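Local structure of alpha-1,3-glucanase (7C7D) at residues Phe276-Ser282 and Phe308-Gly314; Val327-Leu333 and Thr350-Asn356; Trp332-Asp338 and Leu357-Lys362. The protein hydrolyses alpha-1,3-glucosidic bonds within alpha-1,3-glucan, as a thermostable glycoside hydrolase of family GH87. All coordinates share one frame; numbering follows the deposited sequence. Where two conformers were deposited one is given.

Contact 1. Residues Phe276-Ser282 and Phe308-Gly314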
loop_
_atom_site.group_PDB
_atom_site.type_symbol
_atom_site.label_atom_id
_atom_site.label_comp_id
_atom_site.label_asym_id
_atom_site.label_seq_id
_atom_site.Cartn_x
_atom_site.Cartn_y
_atom_site.Cartn_z
ATOM N N PHE A 276 -19.357 -2.379 -1.395
ATOM C CA PHE A 276 -19.958 -2.263 -0.071
ATOM C C PHE A 276 -20.688 -0.936 0.128
ATOM O O PHE A 276 -21.901 -0.919 0.365
ATOM C CB PHE A 276 -18.902 -2.509 1.011
ATOM C CG PHE A 276 -19.438 -2.434 2.408
ATOM C CD1 PHE A 276 -20.403 -3.327 2.848
ATOM C CD2 PHE A 276 -18.987 -1.461 3.277
ATOM C CE1 PHE A 276 -20.894 -3.257 4.139
ATOM C CE2 PHE A 276 -19.475 -1.381 4.568
ATOM C CZ PHE A 276 -20.431 -2.280 5.002
ATOM N N ILE A 277 -19.971 0.186 0.056
ATOM C CA ILE A 277 -20.571 1.514 0.132
ATOM C C ILE A 277 -20.259 2.247 -1.163
ATOM O O ILE A 277 -19.100 2.293 -1.587
ATOM C CB ILE A 277 -20.065 2.303 1.355
ATOM C CG1 ILE A 277 -20.636 1.700 2.641
ATOM C CG2 ILE A 277 -20.429 3.783 1.242
ATOM C CD1 ILE A 277 -19.954 2.212 3.912
ATOM N N ASP A 278 -21.290 2.813 -1.789
ATOM C CA ASP A 278 -21.115 3.552 -3.037
ATOM C C ASP A 278 -22.115 4.699 -3.027
ATOM O O ASP A 278 -23.322 4.483 -3.191
ATOM C CB ASP A 278 -21.331 2.619 -4.231
ATOM C CG ASP A 278 -20.953 3.246 -5.564
ATOM O OD1 ASP A 278 -20.650 4.457 -5.610
ATOM O OD2 ASP A 278 -20.959 2.512 -6.577
ATOM N N GLN A 279 -21.626 5.918 -2.811
ATOM C CA GLN A 279 -22.509 7.067 -2.707
ATOM C C GLN A 279 -21.708 8.315 -3.027
ATOM O O GLN A 279 -20.553 8.438 -2.618
ATOM C CB GLN A 279 -23.115 7.166 -1.301
ATOM C CG GLN A 279 -22.081 7.170 -0.182
ATOM C CD GLN A 279 -22.706 7.039 1.190
ATOM O OE1 GLN A 279 -23.790 6.488 1.347
ATOM N NE2 GLN A 279 -22.026 7.565 2.196
ATOM N N THR A 280 -22.320 9.232 -3.768
ATOM C CA THR A 280 -21.607 10.438 -4.161
ATOM C C THR A 280 -21.580 11.479 -3.060
ATOM O O THR A 280 -20.751 12.394 -3.109
ATOM C CB THR A 280 -22.221 11.038 -5.425
ATOM O OG1 THR A 280 -23.609 11.306 -5.195
ATOM C CG2 THR A 280 -22.076 10.082 -6.602
ATOM N N ASP A 281 -22.447 11.355 -2.063
ATOM C CA ASP A 281 -22.516 12.367 -1.028
ATOM C C ASP A 281 -23.117 11.747 0.223
ATOM O O ASP A 281 -23.727 10.676 0.180
ATOM C CB ASP A 281 -23.307 13.581 -1.518
ATOM C CG ASP A 281 -23.144 14.779 -0.623
ATOM O OD1 ASP A 281 -24.174 15.386 -0.273
ATOM O OD2 ASP A 281 -21.995 15.099 -0.243
ATOM N N SER A 282 -22.905 12.428 1.344
ATOM C CA SER A 282 -23.360 11.956 2.641
ATOM C C SER A 282 -23.314 13.120 3.616
ATOM O O SER A 282 -22.429 13.977 3.532
ATOM C CB SER A 282 -22.447 10.832 3.144
ATOM O OG SER A 282 -22.632 10.578 4.521
ATOM N N PHE A 308 -14.441 -1.250 -1.595
ATOM C CA PHE A 308 -15.013 -1.220 -0.249
ATOM C C PHE A 308 -15.779 0.084 -0.018
ATOM O O PHE A 308 -16.970 0.063 0.308
ATOM C CB PHE A 308 -13.910 -1.498 0.787
ATOM C CG PHE A 308 -14.135 -0.889 2.155
ATOM C CD1 PHE A 308 -15.248 -1.210 2.930
ATOM C CD2 PHE A 308 -13.200 -0.012 2.686
ATOM C CE1 PHE A 308 -15.427 -0.653 4.199
ATOM C CE2 PHE A 308 -13.366 0.539 3.950
ATOM C CZ PHE A 308 -14.472 0.224 4.712
ATOM N N VAL A 309 -15.133 1.230 -0.234
ATOM C CA VAL A 309 -15.809 2.524 -0.205
ATOM C C VAL A 309 -15.589 3.208 -1.544
ATOM O O VAL A 309 -14.454 3.289 -2.029
ATOM C CB VAL A 309 -15.309 3.421 0.943
ATOM C CG1 VAL A 309 -15.889 4.823 0.810
ATOM C CG2 VAL A 309 -15.683 2.805 2.277
ATOM N N ASN A 310 -16.677 3.686 -2.142
ATOM C CA ASN A 310 -16.635 4.404 -3.408
ATOM C C ASN A 310 -17.413 5.694 -3.227
ATOM O O ASN A 310 -18.637 5.664 -3.082
ATOM C CB ASN A 310 -17.262 3.553 -4.508
ATOM C CG ASN A 310 -16.929 4.054 -5.885
ATOM O OD1 ASN A 310 -15.813 3.865 -6.362
ATOM N ND2 ASN A 310 -17.898 4.678 -6.548
ATOM N N GLY A 311 -16.710 6.823 -3.240
ATOM C CA GLY A 311 -17.362 8.112 -3.161
ATOM C C GLY A 311 -17.104 8.858 -1.868
ATOM O O GLY A 311 -15.954 9.068 -1.461
ATOM N N SER A 312 -18.178 9.250 -1.196
ATOM C CA SER A 312 -18.109 10.208 -0.104
ATOM C C SER A 312 -18.648 9.610 1.186
ATOM O O SER A 312 -19.765 9.074 1.210
ATOM C CB SER A 312 -18.917 11.455 -0.465
ATOM O OG SER A 312 -19.162 12.254 0.672
ATOM N N LEU A 313 -17.870 9.748 2.262
ATOM C CA LEU A 313 -18.333 9.430 3.602
ATOM C C LEU A 313 -18.789 10.668 4.360
ATOM O O LEU A 313 -19.170 10.564 5.531
ATOM C CB LEU A 313 -17.243 8.705 4.393
ATOM C CG LEU A 313 -16.853 7.333 3.850
ATOM C CD1 LEU A 313 -15.694 6.762 4.657
ATOM C CD2 LEU A 313 -18.048 6.387 3.863
ATOM N N GLY A 314 -18.781 11.830 3.709
ATOM C CA GLY A 314 -19.212 13.060 4.324
ATOM C C GLY A 314 -18.212 13.599 5.324
ATOM O O GLY A 314 -17.147 13.022 5.551
#
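Phe276 and Phe308 meet rim to rim, their side chains running alongside each other and their ring planes only 16° apart. CD2 of Phe276 lies 3.8 Å from CD1 of Phe308, with neither ring covering the other's face. The backbone O of Phe308 sits at the edge of the Phe276 ring, in its plane, while Val309 CG2 stands 3.6 Å above the Phe308 ring plane, over the centre of one face. Both rings are buried and also pack on Val293, a setting that suits large apolar side chains. On the Asp278 and Asn310 face the chemistry is polar. The two side chains lie side by side, and Asn310 ND2 donates to Asp278 OD1 in a fairly straight bond of 2.9 Å. The acceptor stays close to the amide plane, but the amide reaches the carboxylate from above, the two planes being 81° apart. Asp278 OD2 turns to His275 NE2. With an alanine here, the Asn310 amide and His275 NE2 would probably lose the carboxylate they share, and the amide would be freer to turn. Farther along, Gln279 has CG between its backbone N and carbonyl carbon (chi1 54°), and from there the extended chain brings NE2 to Ser312 O, 2.9 Å away in the carbonyl plane. Its OE1 takes the N-H of Val256, so one buried amide serves two neighbouring chain segments. Gly311 must lack a side chain, since a CB would collide with Gln279 O. Four backbone bonds join the two segments, among them Asn310 N to Ile277 O at 2.8 Å. In-register parallel strands bearing like residues at matching positions, aromatic beside aromatic within, are characteristic of successive coils of the right-handed parallel beta-helix of pectate lyase-like proteins.

Contact 2. Residues Val327-Leu333 and Thr350-Asn356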
loop_
_atom_site.group_PDB
_atom_site.type_symbol
_atom_site.label_atom_id
_atom_site.label_comp_id
_atom_site.label_asym_id
_atom_site.label_seq_id
_atom_site.Cartn_x
_atom_site.Cartn_y
_atom_site.Cartn_z
ATOM N N VAL A 327 -10.721 -6.585 -3.068
ATOM C CA VAL A 327 -11.518 -5.610 -3.804
ATOM C C VAL A 327 -10.630 -4.990 -4.875
ATOM O O VAL A 327 -9.448 -5.343 -4.995
ATOM C CB VAL A 327 -12.148 -4.557 -2.870
ATOM C CG1 VAL A 327 -13.163 -5.214 -1.953
ATOM C CG2 VAL A 327 -11.081 -3.842 -2.027
ATOM N N LYS A 328 -11.183 -4.075 -5.672
ATOM C CA LYS A 328 -10.368 -3.375 -6.662
ATOM C C LYS A 328 -9.597 -2.244 -5.987
ATOM O O LYS A 328 -8.366 -2.279 -5.904
ATOM C CB LYS A 328 -11.236 -2.864 -7.816
ATOM C CG LYS A 328 -10.414 -2.221 -8.927
ATOM C CD LYS A 328 -11.262 -1.575 -9.998
ATOM C CE LYS A 328 -11.957 -0.334 -9.489
ATOM N NZ LYS A 328 -12.479 0.492 -10.621
ATOM N N VAL A 329 -10.317 -1.236 -5.496
ATOM C CA VAL A 329 -9.755 -0.181 -4.663
ATOM C C VAL A 329 -10.337 -0.328 -3.266
ATOM O O VAL A 329 -11.538 -0.569 -3.109
ATOM C CB VAL A 329 -10.049 1.219 -5.239
ATOM C CG1 VAL A 329 -9.505 2.315 -4.319
ATOM C CG2 VAL A 329 -9.452 1.345 -6.619
ATOM N N GLY A 330 -9.492 -0.193 -2.244
ATOM C CA GLY A 330 -10.027 -0.185 -0.896
ATOM C C GLY A 330 -10.964 0.985 -0.662
ATOM O O GLY A 330 -12.154 0.799 -0.389
ATOM N N LEU A 331 -10.448 2.206 -0.775
ATOM C CA LEU A 331 -11.251 3.415 -0.616
ATOM C C LEU A 331 -10.950 4.342 -1.779
ATOM O O LEU A 331 -9.843 4.885 -1.878
ATOM C CB LEU A 331 -10.983 4.113 0.719
ATOM C CG LEU A 331 -11.320 3.337 1.998
ATOM C CD1 LEU A 331 -10.154 2.465 2.466
ATOM C CD2 LEU A 331 -11.743 4.288 3.112
ATOM N N TRP A 332 -11.926 4.496 -2.664
ATOM C CA TRP A 332 -11.850 5.441 -3.765
ATOM C C TRP A 332 -12.713 6.615 -3.335
ATOM O O TRP A 332 -13.942 6.532 -3.358
ATOM C CB TRP A 332 -12.370 4.780 -5.034
ATOM C CG TRP A 332 -12.196 5.648 -6.205
ATOM C CD1 TRP A 332 -11.039 5.872 -6.883
ATOM C CD2 TRP A 332 -13.197 6.459 -6.822
ATOM N NE1 TRP A 332 -11.260 6.759 -7.902
ATOM C CE2 TRP A 332 -12.580 7.133 -7.889
ATOM C CE3 TRP A 332 -14.558 6.671 -6.582
ATOM C CZ2 TRP A 332 -13.276 8.005 -8.722
ATOM C CZ3 TRP A 332 -15.251 7.529 -7.410
ATOM C CH2 TRP A 332 -14.610 8.187 -8.468
ATOM N N LEU A 333 -12.072 7.693 -2.892
ATOM C CA LEU A 333 -12.753 8.773 -2.191
ATOM C C LEU A 333 -12.843 10.008 -3.073
ATOM O O LEU A 333 -11.841 10.449 -3.651
ATOM C CB LEU A 333 -12.038 9.096 -0.877
ATOM C CG LEU A 333 -12.107 7.954 0.147
ATOM C CD1 LEU A 333 -11.017 8.074 1.216
ATOM C CD2 LEU A 333 -13.489 7.885 0.794
ATOM N N THR A 350 -5.479 -6.012 -3.279
ATOM C CA THR A 350 -6.417 -5.243 -4.081
ATOM C C THR A 350 -5.884 -5.164 -5.502
ATOM O O THR A 350 -4.675 -5.081 -5.711
ATOM C CB THR A 350 -6.659 -3.834 -3.493
ATOM O OG1 THR A 350 -5.425 -3.107 -3.421
ATOM C CG2 THR A 350 -7.255 -3.916 -2.088
ATOM N N THR A 351 -6.775 -5.226 -6.491
ATOM C CA THR A 351 -6.279 -5.236 -7.862
ATOM C C THR A 351 -5.915 -3.851 -8.381
ATOM O O THR A 351 -5.306 -3.748 -9.452
ATOM C CB THR A 351 -7.251 -5.938 -8.807
ATOM O OG1 THR A 351 -8.508 -5.255 -8.783
ATOM C CG2 THR A 351 -7.432 -7.395 -8.407
ATOM N N ALA A 352 -6.246 -2.794 -7.641
ATOM C CA ALA A 352 -5.786 -1.449 -7.956
ATOM C C ALA A 352 -5.329 -0.777 -6.660
ATOM O O ALA A 352 -4.791 -1.454 -5.775
ATOM C CB ALA A 352 -6.862 -0.648 -8.700
ATOM N N ASP A 353 -5.512 0.538 -6.539
ATOM C CA ASP A 353 -4.962 1.279 -5.407
ATOM C C ASP A 353 -5.548 0.802 -4.081
ATOM O O ASP A 353 -6.691 0.346 -3.998
ATOM C CB ASP A 353 -5.306 2.770 -5.534
ATOM C CG ASP A 353 -4.537 3.494 -6.635
ATOM O OD1 ASP A 353 -3.904 2.862 -7.498
ATOM O OD2 ASP A 353 -4.578 4.739 -6.625
ATOM N N GLY A 354 -4.776 0.989 -3.010
ATOM C CA GLY A 354 -5.336 0.767 -1.688
ATOM C C GLY A 354 -6.321 1.853 -1.299
ATOM O O GLY A 354 -7.460 1.573 -0.902
ATOM N N LEU A 355 -5.894 3.108 -1.396
ATOM C CA LEU A 355 -6.741 4.254 -1.124
ATOM C C LEU A 355 -6.319 5.371 -2.063
ATOM O O LEU A 355 -5.125 5.605 -2.261
ATOM C CB LEU A 355 -6.605 4.704 0.341
ATOM C CG LEU A 355 -7.294 6.005 0.768
ATOM C CD1 LEU A 355 -7.680 5.943 2.246
ATOM C CD2 LEU A 355 -6.407 7.230 0.516
ATOM N N ASN A 356 -7.305 6.070 -2.619
ATOM C CA ASN A 356 -7.060 7.221 -3.474
ATOM C C ASN A 356 -7.956 8.367 -3.038
ATOM O O ASN A 356 -9.179 8.220 -2.999
ATOM C CB ASN A 356 -7.327 6.870 -4.938
ATOM C CG ASN A 356 -6.760 7.900 -5.892
ATOM O OD1 ASN A 356 -6.612 9.068 -5.539
ATOM N ND2 ASN A 356 -6.413 7.470 -7.096
#
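Leu355 lays its CD1 against Leu331 CB, 4.1 Å away, and against Leu333 CD1, whose side chain it crosses obliquely. With CG anti to the backbone N (chi1 173°), the branched end of Leu355 can meet two leucines of the neighbouring strand. Ile347 touches Leu331 and Val342 touches Leu355, so branched aliphatic residues fill this side of the strands. Val327 and Thr350 run side by side at the start of the segments, their CG2 methyls 3.8 Å apart. Threonine suits this position because its methyl joins the apolar packing while OG1 donates to Ala352 O within the same turn and also bonds Gln374 NE2. Lys328 crosses Thr351 at about a right angle, its CG 3.6 Å from Thr351 OG1. The polar ends go elsewhere: Lys328 NZ to the carbonyls of Ser304 and Val301, Thr351 OG1 to Glu299 O. Ala352 points toward the other segment, where its single methyl, CB, meets Lys328 O and Val329 CG2, the latter at 3.9 Å; little more than a methyl suits so close an approach. Gly330 has to be a glycine for close approach, because a CB would clash with Gly354 O. The backbone bonds change character along the contact. In the turns, Ala352 N reaches Lys328 O from well out of the carbonyl plane, and Gly330 N to Asp353 O is weak; in the strands, Asn356 N to Leu331 O and Leu333 N to Asn356 O are both 2.9 Å and nearly straight. Turns that stack on one another and lead into paired parallel strands, with aliphatic residues in file on the inner side, are the hallmark of neighbouring coils in a parallel beta-helix.

Contact 3. Residues Trp332-Asp338 and Leu357-Lys362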
loop_
_atom_site.group_PDB
_atom_site.type_symbol
_atom_site.label_atom_id
_atom_site.label_comp_id
_atom_site.label_asym_id
_atom_site.label_seq_id
_atom_site.Cartn_x
_atom_site.Cartn_y
_atom_site.Cartn_z
ATOM N N TRP A 332 -11.926 4.496 -2.664
ATOM C CA TRP A 332 -11.850 5.441 -3.765
ATOM C C TRP A 332 -12.713 6.615 -3.335
ATOM O O TRP A 332 -13.942 6.532 -3.358
ATOM C CB TRP A 332 -12.370 4.780 -5.034
ATOM C CG TRP A 332 -12.196 5.648 -6.205
ATOM C CD1 TRP A 332 -11.039 5.872 -6.883
ATOM C CD2 TRP A 332 -13.197 6.459 -6.822
ATOM N NE1 TRP A 332 -11.260 6.759 -7.902
ATOM C CE2 TRP A 332 -12.580 7.133 -7.889
ATOM C CE3 TRP A 332 -14.558 6.671 -6.582
ATOM C CZ2 TRP A 332 -13.276 8.005 -8.722
ATOM C CZ3 TRP A 332 -15.251 7.529 -7.410
ATOM C CH2 TRP A 332 -14.610 8.187 -8.468
ATOM N N LEU A 333 -12.072 7.693 -2.892
ATOM C CA LEU A 333 -12.753 8.773 -2.191
ATOM C C LEU A 333 -12.843 10.008 -3.073
ATOM O O LEU A 333 -11.841 10.449 -3.651
ATOM C CB LEU A 333 -12.038 9.096 -0.877
ATOM C CG LEU A 333 -12.107 7.954 0.147
ATOM C CD1 LEU A 333 -11.017 8.074 1.216
ATOM C CD2 LEU A 333 -13.489 7.885 0.794
ATOM N N THR A 334 -14.048 10.562 -3.171
ATOM C CA THR A 334 -14.301 11.763 -3.946
ATOM C C THR A 334 -15.287 12.625 -3.179
ATOM O O THR A 334 -15.963 12.157 -2.264
ATOM C CB THR A 334 -14.958 11.424 -5.290
ATOM O OG1 THR A 334 -16.194 10.725 -5.061
ATOM C CG2 THR A 334 -14.040 10.563 -6.136
ATOM N N GLY A 335 -15.378 13.891 -3.576
ATOM C CA GLY A 335 -16.385 14.751 -2.983
ATOM C C GLY A 335 -16.035 15.124 -1.553
ATOM O O GLY A 335 -14.866 15.239 -1.175
ATOM N N THR A 336 -17.070 15.306 -0.740
ATOM C CA THR A 336 -16.870 15.799 0.617
ATOM C C THR A 336 -16.460 14.661 1.543
ATOM O O THR A 336 -17.237 13.727 1.773
ATOM C CB THR A 336 -18.143 16.460 1.130
ATOM O OG1 THR A 336 -18.499 17.527 0.247
ATOM C CG2 THR A 336 -17.937 17.014 2.539
ATOM N N ASN A 337 -15.247 14.751 2.080
ATOM C CA ASN A 337 -14.754 13.833 3.097
ATOM C C ASN A 337 -14.017 14.614 4.173
ATOM O O ASN A 337 -13.012 14.152 4.717
ATOM C CB ASN A 337 -13.845 12.765 2.490
ATOM C CG ASN A 337 -14.623 11.709 1.739
ATOM O OD1 ASN A 337 -15.367 10.930 2.339
ATOM N ND2 ASN A 337 -14.457 11.676 0.421
ATOM N N ASP A 338 -14.511 15.812 4.496
ATOM C CA ASP A 338 -13.757 16.734 5.342
ATOM C C ASP A 338 -13.378 16.065 6.651
ATOM O O ASP A 338 -14.228 15.497 7.341
ATOM C CB ASP A 338 -14.609 17.959 5.687
ATOM C CG ASP A 338 -15.015 18.784 4.480
ATOM O OD1 ASP A 338 -14.742 18.405 3.330
ATOM O OD2 ASP A 338 -15.650 19.838 4.706
ATOM N N LEU A 357 -7.350 9.506 -2.706
ATOM C CA LEU A 357 -8.103 10.739 -2.491
ATOM C C LEU A 357 -8.218 11.406 -3.851
ATOM O O LEU A 357 -7.351 12.175 -4.270
ATOM C CB LEU A 357 -7.407 11.640 -1.479
ATOM C CG LEU A 357 -7.144 11.037 -0.099
ATOM C CD1 LEU A 357 -6.529 12.084 0.822
ATOM C CD2 LEU A 357 -8.420 10.481 0.506
ATOM N N ASN A 358 -9.298 11.092 -4.564
ATOM C CA ASN A 358 -9.476 11.573 -5.936
ATOM C C ASN A 358 -10.255 12.889 -5.942
ATOM O O ASN A 358 -11.395 12.986 -6.393
ATOM C CB ASN A 358 -10.139 10.505 -6.799
ATOM C CG ASN A 358 -10.122 10.853 -8.277
ATOM O OD1 ASN A 358 -9.357 11.714 -8.720
ATOM N ND2 ASN A 358 -10.967 10.186 -9.048
ATOM N N GLY A 359 -9.599 13.917 -5.431
ATOM C CA GLY A 359 -10.092 15.286 -5.491
ATOM C C GLY A 359 -10.953 15.661 -4.305
ATOM O O GLY A 359 -11.605 14.827 -3.674
ATOM N N THR A 360 -10.927 16.955 -3.980
ATOM C CA THR A 360 -11.854 17.595 -3.053
ATOM C C THR A 360 -11.592 17.238 -1.591
ATOM O O THR A 360 -12.324 17.712 -0.718
ATOM C CB THR A 360 -13.328 17.324 -3.417
ATOM O OG1 THR A 360 -13.481 17.340 -4.841
ATOM C CG2 THR A 360 -14.264 18.367 -2.808
ATOM N N ALA A 361 -10.581 16.423 -1.292
ATOM C CA ALA A 361 -10.347 15.990 0.078
ATOM C C ALA A 361 -9.766 17.137 0.894
ATOM O O ALA A 361 -8.817 17.796 0.464
ATOM C CB ALA A 361 -9.390 14.799 0.093
ATOM N N LYS A 362 -10.320 17.361 2.085
ATOM C CA LYS A 362 -9.910 18.469 2.938
ATOM C C LYS A 362 -9.556 17.926 4.311
ATOM O O LYS A 362 -10.414 17.362 4.999
ATOM C CB LYS A 362 -11.023 19.514 3.046
ATOM C CG LYS A 362 -11.334 20.200 1.730
ATOM C CD LYS A 362 -12.444 21.224 1.882
ATOM C CE LYS A 362 -12.885 21.757 0.531
ATOM N NZ LYS A 362 -13.112 20.637 -0.423
HETATM O O HOH W 1 -10.783 12.689 -2.260
HETATM O O HOH W 2 -12.720 13.707 -0.613
HETATM O O HOH W 3 -13.731 14.495 -5.880
HETATM O O HOH W 4 -13.275 16.768 1.761
HETATM O O HOH W 5 -15.423 19.605 0.976
#
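Thr360 comes over the carbonyl of Gly335, its CB 3.4 Å from Gly335 O. From there the branches part: Thr360 CG2, anti to the backbone N, stays 3.6 Å from Gly335 O, while Thr360 OG1 turns to a water 3.0 Å away. That water accepts from Gly335 N and donates to Asn358 O, so the hydroxyl adds a third arm to a bridge between Gly335 N and Asn358 O. Gly335 suits the bend by its positive phi. A second water, between Asn337 N and Thr360 O, also donates to Asp338 OD1. Here the coils of the parallel beta-helix leave their paired strands, and waters carry much of the bonding between them: the one direct backbone bond is Asn358 N to Leu333 O (2.8 Å), and Asn358 is itself the centre of an inverse gamma turn. On the inner face the apolar packing continues, Leu357 CD2 lying against Leu333 CD1 at 3.6 Å with the two side chains pointing the same way. On the outer face Thr334 CG2 lies 3.4 Å above the Trp332 ring plane, toward its rim, and also approaches Asn358 O. Asn337 OD1, by contrast, takes the N-H of Leu313 on the preceding coil.

Overall arrangement
All three contacts join neighbouring coils of one beta-helix. Contact 1 pairs strand 277-279, at the end of its sheet, with 309-311; contact 2 pairs the next two strands, 331-333 and 355-357, and contact 3 follows those same two out into their turns. Strands 309-311 and 331-333 bond to each other, which ties contact 1 to the others, and Ser312 OG to Thr336 O carries the link into the turns. Contact 2 lies nearest the centre of the chain and is almost wholly buried, with aliphatic packing and direct backbone bonds. Contact 1, also largely buried, adds an aromatic pair and side-chain amides bonded to a carboxylate and a carbonyl. Contact 3, partly buried, leaves most of its polar bridging to waters.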